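Local coordinates for protein polymerase X (Deinococcus radiodurans, PDB 2W9M) that probably catalyses template-directed DNA synthesis as a family X DNA polymerase and carries zinc ions in a C-terminal PHP domain, at residues Ala288-Phe291 / His292-Leu296; Met531-Lys535 / Ala536-Pro540; Asp415-Gly418 / Glu419-Tyr422; Leu470-Asp473 / Ala474-Ala478; Glu126-Ser130 / Gly131-Gly135. All coordinates share one frame; numbering follows the deposited sequence.

Overall arrangement
From the N terminus, contact 5 comes first. It turns the chain at the end of helix 121-130 into the run leading to helix 141-157, within a helix-hairpin-helix domain. Contact 1 follows and closes helix 287-293 in the polymerase thumb. Contacts 3, 4 and 2 come next in that order, all in the part of the chain built on the seven-stranded parallel sheet. Contact 3 leads from helix 414-417 into strand 422-426, contact 4 starts helix 472-482, and contact 2 ends helix 526-535. Each is a local turn, so none nests in or crosses another. Contacts 2 and 4 have centres about 21 Å apart, whereas contacts 1 and 3 are about 55 Å apart.

Contact 1. Residues Ala288-Phe291 / His292-Leu296; sequences AVVF and HALDL
F291 and L296 meet where a Schellman motif ends helix 287-293 in the polymerase beta-type thumb. CB of L296 lies at the edge of the F291 ring, in its plane, 3.8 Å from F291 CD2. The two side chains cross at about a right angle. F291 CG lies anti to its carbonyl carbon, beside the backbone N (chi1 -78°), which sets the ring there. Beside this pair, one helical turn apart, V290 CG1 and L294 CD1 touch at 4.2 Å. Backbone bonds hold L296 near F291. L296 N donates to F291 O at 2.9 Å in a nearly straight bond (174°), and D295 N closes the inner bond to H292 O. D295 has positive phi, which reverses the chain. The V290-L294 pair rests on its own helical bond, L294 N to V290 O. Farther out, the F291 ring meets the ring of F298, with the planes at about 55°, and packs on F255 of helix 253-264. L294 and L296 reach A263 and A262 of the same helix. On the outer side, A288 O receives two N-H groups of H292. The backbone bond is good, while the one from ND1, at 3.1 Å, is weak.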
loop_
_atom_site.group_PDB
_atom_site.type_symbol
_atom_site.label_atom_id
_atom_site.label_comp_id
_atom_site.label_asym_id
_atom_site.label_seq_id
_atom_site.Cartn_x
_atom_site.Cartn_y
_atom_site.Cartn_z
ATOM N N ALA A 288 -14.853 25.765 10.465
ATOM C CA ALA A 288 -14.811 26.175 11.868
ATOM C C ALA A 288 -15.984 27.077 12.244
ATOM O O ALA A 288 -16.515 26.995 13.353
ATOM C CB ALA A 288 -13.494 26.865 12.177
ATOM N N VAL A 289 -16.382 27.938 11.314
ATOM C CA VAL A 289 -17.466 28.881 11.560
ATOM C C VAL A 289 -18.808 28.166 11.745
ATOM O O VAL A 289 -19.610 28.549 12.598
ATOM C CB VAL A 289 -17.576 29.918 10.426
ATOM C CG1 VAL A 289 -18.659 30.927 10.735
ATOM C CG2 VAL A 289 -16.241 30.618 10.214
ATOM N N VAL A 290 -19.048 27.126 10.949
ATOM C CA VAL A 290 -20.277 26.344 11.062
ATOM C C VAL A 290 -20.377 25.669 12.423
ATOM O O VAL A 290 -21.436 25.667 13.048
ATOM C CB VAL A 290 -20.373 25.261 9.976
ATOM C CG1 VAL A 290 -21.664 24.477 10.118
ATOM C CG2 VAL A 290 -20.293 25.884 8.612
ATOM N N PHE A 291 -19.273 25.086 12.876
ATOM C CA PHE A 291 -19.242 24.448 14.187
ATOM C C PHE A 291 -19.540 25.461 15.292
ATOM O O PHE A 291 -20.314 25.178 16.206
ATOM C CB PHE A 291 -17.892 23.770 14.437
ATOM C CG PHE A 291 -17.735 22.444 13.744
ATOM C CD1 PHE A 291 -16.909 22.316 12.636
ATOM C CD2 PHE A 291 -18.404 21.323 14.206
ATOM C CE1 PHE A 291 -16.756 21.096 11.999
ATOM C CE2 PHE A 291 -18.257 20.097 13.571
ATOM C CZ PHE A 291 -17.431 19.985 12.468
ATOM N N HIS A 292 -18.926 26.639 15.207
ATOM C CA HIS A 292 -19.177 27.698 16.184
ATOM C C HIS A 292 -20.651 28.080 16.220
ATOM O O HIS A 292 -21.221 28.280 17.290
ATOM C CB HIS A 292 -18.333 28.938 15.883
ATOM C CG HIS A 292 -16.972 28.910 16.505
ATOM N ND1 HIS A 292 -15.818 28.760 15.767
ATOM C CD2 HIS A 292 -16.582 29.015 17.798
ATOM C CE1 HIS A 292 -14.774 28.775 16.578
ATOM N NE2 HIS A 292 -15.211 28.928 17.815
ATOM N N ALA A 293 -21.260 28.175 15.043
ATOM C CA ALA A 293 -22.656 28.587 14.922
ATOM C C ALA A 293 -23.627 27.574 15.525
ATOM O O ALA A 293 -24.714 27.935 15.972
ATOM C CB ALA A 293 -23.002 28.848 13.462
ATOM N N LEU A 294 -23.233 26.305 15.529
ATOM C CA LEU A 294 -24.079 25.248 16.063
ATOM C C LEU A 294 -23.656 24.911 17.486
ATOM O O LEU A 294 -24.148 23.949 18.073
ATOM C CB LEU A 294 -24.004 23.996 15.182
ATOM C CG LEU A 294 -24.242 24.158 13.675
ATOM C CD1 LEU A 294 -24.305 22.802 12.987
ATOM C CD2 LEU A 294 -25.510 24.953 13.390
ATOM N N ASP A 295 -22.745 25.714 18.035
ATOM C CA ASP A 295 -22.167 25.453 19.355
ATOM C C ASP A 295 -21.670 24.014 19.486
ATOM O O ASP A 295 -21.973 23.324 20.461
ATOM C CB ASP A 295 -23.156 25.789 20.474
ATOM C CG ASP A 295 -22.995 27.210 20.987
ATOM O OD1 ASP A 295 -21.956 27.839 20.685
ATOM O OD2 ASP A 295 -23.902 27.697 21.697
ATOM N N LEU A 296 -20.904 23.577 18.494
ATOM C CA LEU A 296 -20.344 22.233 18.467
ATOM C C LEU A 296 -18.824 22.282 18.510
ATOM O O LEU A 296 -18.213 23.230 18.010
ATOM C CB LEU A 296 -20.796 21.496 17.203
ATOM C CG LEU A 296 -21.990 20.548 17.316
ATOM C CD1 LEU A 296 -22.889 20.916 18.483
ATOM C CD2 LEU A 296 -22.772 20.506 16.005
#

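Contact 2. Residues Met531-Lys535 / Ala536-Pro540; sequences MQARK and AGLTP
A533 and L538 carry the turn that ends helix 526-535. The main polar link is between backbones. L538 N donates to A533 O at 3.1 Å with an N-H...O angle of 166°, and the donor is tilted 31° from the carbonyl plane. G537 N to R534 O (3.0 Å) is a weak bond, as are those from A536 N to Q532 O and A533 O. G537 has positive phi, as expected of the residue that ends a helix in a Schellman motif. A side chain here would be jammed against the carbonyl oxygen of A536.

The apolar contact is small. CD1 of L538 touches CB of A533 at 4.1 Å. L538 CB lies 3.5 Å from A533 O, and chi1 of -60° puts CG beside the backbone N and near the same oxygen. The methyl of A536 sits on that oxygen too, with A536 CB 3.5 Å from A533 O, so A533 O is covered by carbon as well as bonded.

The polar ends have partners outside the turn. R534 NH2 forms a salt bridge with E302, Q532 NE2 bonds to G191 O, and K535 makes a cation-pi contact with W499.

Around the turn, A533 packs on I513 and L538 on F511, both in edge strand 511-514 of the parallel sheet. A536 lies against A502 of helix 499-505. M531 touches L163 and L167 of helix 163-176.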
loop_
_atom_site.group_PDB
_atom_site.type_symbol
_atom_site.label_atom_id
_atom_site.label_comp_id
_atom_site.label_asym_id
_atom_site.label_seq_id
_atom_site.Cartn_x
_atom_site.Cartn_y
_atom_site.Cartn_z
ATOM N N MET A 531 -1.886 8.544 6.847
ATOM C CA MET A 531 -3.310 8.883 6.818
ATOM C C MET A 531 -4.134 7.846 7.575
ATOM O O MET A 531 -5.112 8.186 8.238
ATOM C CB MET A 531 -3.821 9.000 5.378
ATOM C CG MET A 531 -3.124 10.063 4.549
ATOM S SD MET A 531 -3.855 10.267 2.907
ATOM C CE MET A 531 -5.403 11.077 3.316
ATOM N N GLN A 532 -3.733 6.582 7.464
ATOM C CA GLN A 532 -4.380 5.497 8.195
ATOM C C GLN A 532 -4.066 5.582 9.691
ATOM O O GLN A 532 -4.951 5.413 10.532
ATOM C CB GLN A 532 -3.940 4.133 7.648
ATOM C CG GLN A 532 -4.019 4.007 6.133
ATOM C CD GLN A 532 -5.369 4.428 5.571
ATOM O OE1 GLN A 532 -6.403 3.830 5.874
ATOM N NE2 GLN A 532 -5.358 5.456 4.735
ATOM N N ALA A 533 -2.803 5.842 10.018
ATOM C CA ALA A 533 -2.381 5.949 11.412
ATOM C C ALA A 533 -3.093 7.089 12.144
ATOM O O ALA A 533 -3.433 6.967 13.320
ATOM C CB ALA A 533 -0.870 6.119 11.500
ATOM N N ARG A 534 -3.320 8.196 11.446
ATOM C CA ARG A 534 -3.948 9.359 12.064
ATOM C C ARG A 534 -5.425 9.127 12.394
ATOM O O ARG A 534 -5.934 9.638 13.388
ATOM C CB ARG A 534 -3.765 10.598 11.191
ATOM C CG ARG A 534 -2.312 11.019 11.059
ATOM C CD ARG A 534 -2.134 12.058 9.978
ATOM N NE ARG A 534 -2.830 13.297 10.302
ATOM C CZ ARG A 534 -2.297 14.287 11.012
ATOM N NH1 ARG A 534 -1.059 14.175 11.478
ATOM N NH2 ARG A 534 -2.998 15.389 11.259
ATOM N N LYS A 535 -6.106 8.347 11.566
ATOM C CA LYS A 535 -7.487 7.982 11.857
ATOM C C LYS A 535 -7.553 7.072 13.079
ATOM O O LYS A 535 -8.553 7.050 13.790
ATOM C CB LYS A 535 -8.130 7.313 10.642
ATOM C CG LYS A 535 -8.245 8.244 9.446
ATOM C CD LYS A 535 -8.272 7.483 8.136
ATOM C CE LYS A 535 -9.559 6.694 7.974
ATOM N NZ LYS A 535 -9.473 5.770 6.807
ATOM N N ALA A 536 -6.483 6.324 13.325
ATOM C CA ALA A 536 -6.432 5.455 14.488
ATOM C C ALA A 536 -6.041 6.254 15.731
ATOM O O ALA A 536 -6.137 5.764 16.854
ATOM C CB ALA A 536 -5.468 4.304 14.255
ATOM N N GLY A 537 -5.600 7.490 15.524
ATOM C CA GLY A 537 -5.243 8.362 16.629
ATOM C C GLY A 537 -3.827 8.157 17.144
ATOM O O GLY A 537 -3.543 8.394 18.318
ATOM N N LEU A 538 -2.928 7.734 16.263
ATOM C CA LEU A 538 -1.562 7.441 16.676
ATOM C C LEU A 538 -0.689 8.691 16.696
ATOM O O LEU A 538 -0.782 9.544 15.812
ATOM C CB LEU A 538 -0.934 6.376 15.771
ATOM C CG LEU A 538 -1.642 5.021 15.735
ATOM C CD1 LEU A 538 -0.788 4.006 14.995
ATOM C CD2 LEU A 538 -1.960 4.539 17.145
ATOM N N THR A 539 0.153 8.786 17.720
ATOM C CA THR A 539 1.137 9.857 17.835
ATOM C C THR A 539 2.528 9.302 17.520
ATOM O O THR A 539 2.704 8.087 17.410
ATOM C CB THR A 539 1.152 10.443 19.259
ATOM O OG1 THR A 539 1.519 9.420 20.194
ATOM C CG2 THR A 539 -0.220 10.993 19.631
ATOM N N PRO A 540 3.525 10.185 17.373
ATOM C CA PRO A 540 4.882 9.682 17.137
ATOM C C PRO A 540 5.312 8.683 18.206
ATOM O O PRO A 540 6.156 7.831 17.934
ATOM C CB PRO A 540 5.740 10.943 17.219
ATOM C CG PRO A 540 4.826 12.042 16.824
ATOM C CD PRO A 540 3.461 11.656 17.318
#

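Contact 3. Residues Asp415-Gly418 / Glu419-Tyr422; sequences DVLG and ELDY
The turn that takes the chain from helix 414-417 into strand 422-426 is held where E419 and L420 fold back on V416 and L417. E419 N donates to V416 O at 3.1 Å. The N-H points well at the oxygen (156°), but the donor stands above the carbonyl plane, 61° out of it, and does not use a lone pair. The next bond, L420 N to L417 O, is weak at 3.4 Å. CB of E419 lies 3.5 Å from V416 O and so helps to cover it. The rest of the E419 chain runs on extended toward R380 and L383 of helix 376-391. The strand entered here belongs to the parallel sheet that, in PHP domains, carries the metal site. L420 packs on S400 and L417 on V402, both in neighbouring strand 396-403, and the side chain of L420 is about 9 Å from that of the zinc ligand E401. The L417 and L420 side chains touch lightly, CD2 of L417 to CD1 of L420 at 4.4 Å. CG of L420 stands beside its own backbone N (chi1 -62°), and this brings L420 CD1 to 4.2 Å from L417 CA.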
loop_
_atom_site.group_PDB
_atom_site.type_symbol
_atom_site.label_atom_id
_atom_site.label_comp_id
_atom_site.label_asym_id
_atom_site.label_seq_id
_atom_site.Cartn_x
_atom_site.Cartn_y
_atom_site.Cartn_z
ATOM N N ASP A 415 20.439 -18.685 14.325
ATOM C CA ASP A 415 21.775 -18.096 14.278
ATOM C C ASP A 415 21.894 -17.062 13.162
ATOM O O ASP A 415 22.584 -16.057 13.315
ATOM C CB ASP A 415 22.846 -19.174 14.120
ATOM C CG ASP A 415 22.521 -20.157 13.013
ATOM O OD1 ASP A 415 23.140 -20.051 11.930
ATOM O OD2 ASP A 415 21.637 -21.020 13.224
ATOM N N VAL A 416 21.219 -17.314 12.043
ATOM C CA VAL A 416 21.200 -16.373 10.932
ATOM C C VAL A 416 20.407 -15.117 11.289
ATOM O O VAL A 416 20.839 -14.002 10.995
ATOM C CB VAL A 416 20.595 -17.002 9.667
ATOM C CG1 VAL A 416 20.410 -15.945 8.585
ATOM C CG2 VAL A 416 21.469 -18.138 9.172
ATOM N N LEU A 417 19.250 -15.306 11.920
ATOM C CA LEU A 417 18.426 -14.192 12.380
ATOM C C LEU A 417 19.181 -13.342 13.393
ATOM O O LEU A 417 18.859 -12.170 13.596
ATOM C CB LEU A 417 17.127 -14.706 13.015
ATOM C CG LEU A 417 16.186 -15.506 12.112
ATOM C CD1 LEU A 417 14.950 -15.956 12.876
ATOM C CD2 LEU A 417 15.803 -14.680 10.896
ATOM N N GLY A 418 20.179 -13.942 14.036
ATOM C CA GLY A 418 20.958 -13.261 15.058
ATOM C C GLY A 418 21.950 -12.248 14.512
ATOM O O GLY A 418 22.420 -11.380 15.247
ATOM N N GLU A 419 22.274 -12.359 13.224
ATOM C CA GLU A 419 23.192 -11.428 12.574
ATOM C C GLU A 419 22.506 -10.112 12.216
ATOM O O GLU A 419 23.167 -9.104 11.961
ATOM C CB GLU A 419 23.765 -12.041 11.295
ATOM C CG GLU A 419 24.830 -13.101 11.503
ATOM C CD GLU A 419 25.648 -13.347 10.241
ATOM O OE1 GLU A 419 25.407 -14.374 9.562
ATOM O OE2 GLU A 419 26.523 -12.505 9.925
ATOM N N LEU A 420 21.178 -10.130 12.193
ATOM C CA LEU A 420 20.401 -8.993 11.718
ATOM C C LEU A 420 20.154 -7.958 12.817
ATOM O O LEU A 420 20.107 -8.284 14.006
ATOM C CB LEU A 420 19.074 -9.482 11.127
ATOM C CG LEU A 420 19.213 -10.396 9.905
ATOM C CD1 LEU A 420 17.912 -11.108 9.577
ATOM C CD2 LEU A 420 19.706 -9.601 8.709
ATOM N N ASP A 421 19.998 -6.705 12.412
ATOM C CA ASP A 421 19.679 -5.642 13.354
ATOM C C ASP A 421 18.206 -5.697 13.743
ATOM O O ASP A 421 17.835 -5.313 14.850
ATOM C CB ASP A 421 20.029 -4.281 12.758
ATOM C CG ASP A 421 21.509 -4.151 12.446
ATOM O OD1 ASP A 421 22.323 -4.793 13.146
ATOM O OD2 ASP A 421 21.858 -3.414 11.498
ATOM N N TYR A 422 17.375 -6.182 12.824
ATOM C CA TYR A 422 15.955 -6.374 13.093
ATOM C C TYR A 422 15.338 -7.374 12.120
ATOM O O TYR A 422 15.813 -7.531 10.996
ATOM C CB TYR A 422 15.201 -5.043 13.056
ATOM C CG TYR A 422 14.866 -4.559 11.667
ATOM C CD1 TYR A 422 13.547 -4.486 11.234
ATOM C CD2 TYR A 422 15.865 -4.173 10.790
ATOM C CE1 TYR A 422 13.235 -4.041 9.961
ATOM C CE2 TYR A 422 15.564 -3.726 9.523
ATOM C CZ TYR A 422 14.248 -3.662 9.114
ATOM O OH TYR A 422 13.951 -3.218 7.851
#

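Contact 4. Residues Leu470-Asp473 / Ala474-Ala478; sequences LDLD and AVLGA
The first turn of helix 472-482 sets L476 one turn beyond L472, with backbone bonds V475 N to D471 O, L476 N to L472 O and G477 N to D473 O. The middle bond is short and straight, 2.8 Å between L476 N and L472 O, with the donor nearly along the C=O axis. D471 is at the N-cap position, and its carboxylate lies beside the A474 methyl, with D471 OD2 3.1 Å from A474 CB. The leucine side chains cross obliquely, CD2 of L472 lying 3.9 Å from CG of L476. L476 CG stands beside its own backbone N (chi1 -68°), which sets it over L472 O at 3.3 Å. With an alanine at L476, the L472 methyls would probably lose this partner and a gap would open beside W505. On another side of the turn, CD1 of L470 meets CG2 of V475 at 4.0 Å, and the two side chains cross at about a right angle. D473 OD1 forms a salt bridge with R504 of helix 499-505. The helix connects strands 453-454 and 485-489 in a beta-alpha-beta unit. A478 and the preceding L470 touch helix 435-446, and L472 and L476 touch helix 499-505.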
loop_
_atom_site.group_PDB
_atom_site.type_symbol
_atom_site.label_atom_id
_atom_site.label_comp_id
_atom_site.label_asym_id
_atom_site.label_seq_id
_atom_site.Cartn_x
_atom_site.Cartn_y
_atom_site.Cartn_z
ATOM N N LEU A 470 -8.351 -15.565 9.579
ATOM C CA LEU A 470 -7.668 -15.765 10.855
ATOM C C LEU A 470 -8.374 -14.994 11.965
ATOM O O LEU A 470 -9.267 -14.184 11.704
ATOM C CB LEU A 470 -6.192 -15.343 10.774
ATOM C CG LEU A 470 -5.857 -13.866 11.019
ATOM C CD1 LEU A 470 -4.352 -13.650 11.042
ATOM C CD2 LEU A 470 -6.514 -12.971 9.976
ATOM N N ASP A 471 -7.971 -15.258 13.203
ATOM C CA ASP A 471 -8.507 -14.557 14.360
ATOM C C ASP A 471 -7.554 -13.441 14.776
ATOM O O ASP A 471 -6.679 -13.641 15.618
ATOM C CB ASP A 471 -8.710 -15.530 15.520
ATOM C CG ASP A 471 -9.213 -14.844 16.772
ATOM O OD1 ASP A 471 -9.716 -13.701 16.671
ATOM O OD2 ASP A 471 -9.109 -15.451 17.858
ATOM N N LEU A 472 -7.737 -12.265 14.187
ATOM C CA LEU A 472 -6.789 -11.173 14.361
ATOM C C LEU A 472 -6.529 -10.846 15.832
ATOM O O LEU A 472 -5.383 -10.638 16.232
ATOM C CB LEU A 472 -7.263 -9.927 13.615
ATOM C CG LEU A 472 -6.250 -9.188 12.738
ATOM C CD1 LEU A 472 -6.520 -7.692 12.790
ATOM C CD2 LEU A 472 -4.813 -9.475 13.139
ATOM N N ASP A 473 -7.587 -10.811 16.635
ATOM C CA ASP A 473 -7.461 -10.452 18.050
ATOM C C ASP A 473 -6.542 -11.396 18.825
ATOM O O ASP A 473 -5.769 -10.958 19.679
ATOM C CB ASP A 473 -8.835 -10.372 18.724
ATOM C CG ASP A 473 -9.541 -9.050 18.456
ATOM O OD1 ASP A 473 -10.616 -8.808 19.055
ATOM O OD2 ASP A 473 -9.018 -8.247 17.651
ATOM N N ALA A 474 -6.633 -12.690 18.532
ATOM C CA ALA A 474 -5.734 -13.665 19.138
ATOM C C ALA A 474 -4.287 -13.370 18.750
ATOM O O ALA A 474 -3.394 -13.367 19.603
ATOM C CB ALA A 474 -6.118 -15.073 18.716
ATOM N N VAL A 475 -4.062 -13.119 17.462
ATOM C CA VAL A 475 -2.715 -12.849 16.962
ATOM C C VAL A 475 -2.143 -11.572 17.569
ATOM O O VAL A 475 -1.006 -11.559 18.038
ATOM C CB VAL A 475 -2.676 -12.739 15.426
ATOM C CG1 VAL A 475 -1.275 -12.377 14.965
ATOM C CG2 VAL A 475 -3.121 -14.043 14.791
ATOM N N LEU A 476 -2.940 -10.508 17.565
ATOM C CA LEU A 476 -2.519 -9.234 18.139
ATOM C C LEU A 476 -2.215 -9.370 19.628
ATOM O O LEU A 476 -1.287 -8.745 20.140
ATOM C CB LEU A 476 -3.576 -8.153 17.900
ATOM C CG LEU A 476 -3.773 -7.713 16.450
ATOM C CD1 LEU A 476 -4.693 -6.504 16.369
ATOM C CD2 LEU A 476 -2.434 -7.402 15.807
ATOM N N GLY A 477 -2.999 -10.189 20.320
ATOM C CA GLY A 477 -2.753 -10.473 21.722
ATOM C C GLY A 477 -1.383 -11.101 21.903
ATOM O O GLY A 477 -0.644 -10.753 22.825
ATOM N N ALA A 478 -1.042 -12.022 21.006
ATOM C CA ALA A 478 0.265 -12.667 21.031
ATOM C C ALA A 478 1.387 -11.660 20.776
ATOM O O ALA A 478 2.490 -11.801 21.304
ATOM C CB ALA A 478 0.316 -13.796 20.033
#

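Contact 5. Residues Glu126-Ser130 / Gly131-Gly135; sequences EAAES and GELAG
L133 points back at the end of helix 121-130 and lies against A127 and A128. Its CB sits 4.0 Å from the CB of A127. Its CD1 branch reaches on to the methyl of A128, also at 4.0 Å. L133 N supports the approach, donating to A127 O at 2.9 Å (164°) from above the carbonyl plane. S130 and E132 meet on another side of the turn. The S130 hydroxyl stands between its own N and carbonyl carbon (chi1 72°), where OG takes a weak bond from E132 N at 3.3 Å. The same OG donates weakly to E126 O, so it links the helix to the chain leaving it. E132 stretches out from here, and OE1 forms a salt bridge with R123. G131, with positive phi, makes the bend, and a side chain there would run into the S130 carbonyl oxygen. A water joins the two parts as well, accepting from A134 N at 2.7 Å and donating weakly to A128 O. L133 also packs on A144 of helix 141-157, and A128 on L148. The contact docks the helical run 132-135 on the end of helix 121-130; that run, with helix 141-157, is consistent with a helix-hairpin-helix motif, a DNA-binding element.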
loop_
_atom_site.group_PDB
_atom_site.type_symbol
_atom_site.label_atom_id
_atom_site.label_comp_id
_atom_site.label_asym_id
_atom_site.label_seq_id
_atom_site.Cartn_x
_atom_site.Cartn_y
_atom_site.Cartn_z
ATOM N N GLU A 126 1.299 8.302 -14.520
ATOM C CA GLU A 126 2.020 9.561 -14.401
ATOM C C GLU A 126 3.217 9.596 -15.347
ATOM O O GLU A 126 3.513 10.628 -15.953
ATOM C CB GLU A 126 2.481 9.780 -12.961
ATOM C CG GLU A 126 1.337 9.976 -11.983
ATOM C CD GLU A 126 1.763 9.799 -10.539
ATOM O OE1 GLU A 126 2.820 9.175 -10.298
ATOM O OE2 GLU A 126 1.039 10.282 -9.641
ATOM N N ALA A 127 3.905 8.464 -15.472
ATOM C CA ALA A 127 5.064 8.377 -16.355
ATOM C C ALA A 127 4.657 8.641 -17.796
ATOM O O ALA A 127 5.391 9.280 -18.545
ATOM C CB ALA A 127 5.729 7.022 -16.233
ATOM N N ALA A 128 3.482 8.150 -18.173
ATOM C CA ALA A 128 2.950 8.394 -19.508
ATOM C C ALA A 128 2.647 9.881 -19.672
ATOM O O ALA A 128 2.981 10.491 -20.688
ATOM C CB ALA A 128 1.692 7.557 -19.744
ATOM N N GLU A 129 2.016 10.450 -18.653
ATOM C CA GLU A 129 1.629 11.854 -18.632
ATOM C C GLU A 129 2.823 12.781 -18.872
ATOM O O GLU A 129 2.728 13.749 -19.623
ATOM C CB GLU A 129 1.029 12.176 -17.266
ATOM C CG GLU A 129 -0.028 13.253 -17.255
ATOM C CD GLU A 129 -1.422 12.674 -17.299
ATOM O OE1 GLU A 129 -1.648 11.739 -18.095
ATOM O OE2 GLU A 129 -2.288 13.149 -16.535
ATOM N N SER A 130 3.946 12.474 -18.231
ATOM C CA SER A 130 5.065 13.410 -18.148
ATOM C C SER A 130 6.122 13.247 -19.235
ATOM O O SER A 130 7.062 14.038 -19.313
ATOM C CB SER A 130 5.739 13.297 -16.782
ATOM O OG SER A 130 6.476 12.093 -16.675
ATOM N N GLY A 131 5.975 12.220 -20.064
ATOM C CA GLY A 131 6.957 11.935 -21.093
ATOM C C GLY A 131 8.056 11.014 -20.593
ATOM O O GLY A 131 8.888 10.541 -21.365
ATOM N N GLU A 132 8.061 10.758 -19.289
ATOM C CA GLU A 132 9.069 9.891 -18.685
ATOM C C GLU A 132 9.044 8.489 -19.293
ATOM O O GLU A 132 10.090 7.883 -19.536
ATOM C CB GLU A 132 8.859 9.818 -17.173
ATOM C CG GLU A 132 9.806 8.878 -16.452
ATOM C CD GLU A 132 9.548 8.822 -14.952
ATOM O OE1 GLU A 132 10.232 8.036 -14.260
ATOM O OE2 GLU A 132 8.662 9.563 -14.466
ATOM N N LEU A 133 7.838 7.985 -19.542
ATOM C CA LEU A 133 7.652 6.652 -20.100
ATOM C C LEU A 133 8.258 6.574 -21.491
ATOM O O LEU A 133 9.045 5.673 -21.784
ATOM C CB LEU A 133 6.165 6.311 -20.171
ATOM C CG LEU A 133 5.761 4.855 -19.951
ATOM C CD1 LEU A 133 4.368 4.622 -20.505
ATOM C CD2 LEU A 133 6.750 3.904 -20.589
ATOM N N ALA A 134 7.885 7.522 -22.346
ATOM C CA ALA A 134 8.379 7.553 -23.719
ATOM C C ALA A 134 9.904 7.633 -23.757
ATOM O O ALA A 134 10.536 7.116 -24.675
ATOM C CB ALA A 134 7.765 8.722 -24.478
ATOM N N GLY A 135 10.484 8.271 -22.742
ATOM C CA GLY A 135 11.919 8.485 -22.684
ATOM C C GLY A 135 12.732 7.237 -22.402
ATOM O O GLY A 135 13.958 7.250 -22.518
HETATM O O HOH W 1 5.817 9.266 -21.938
#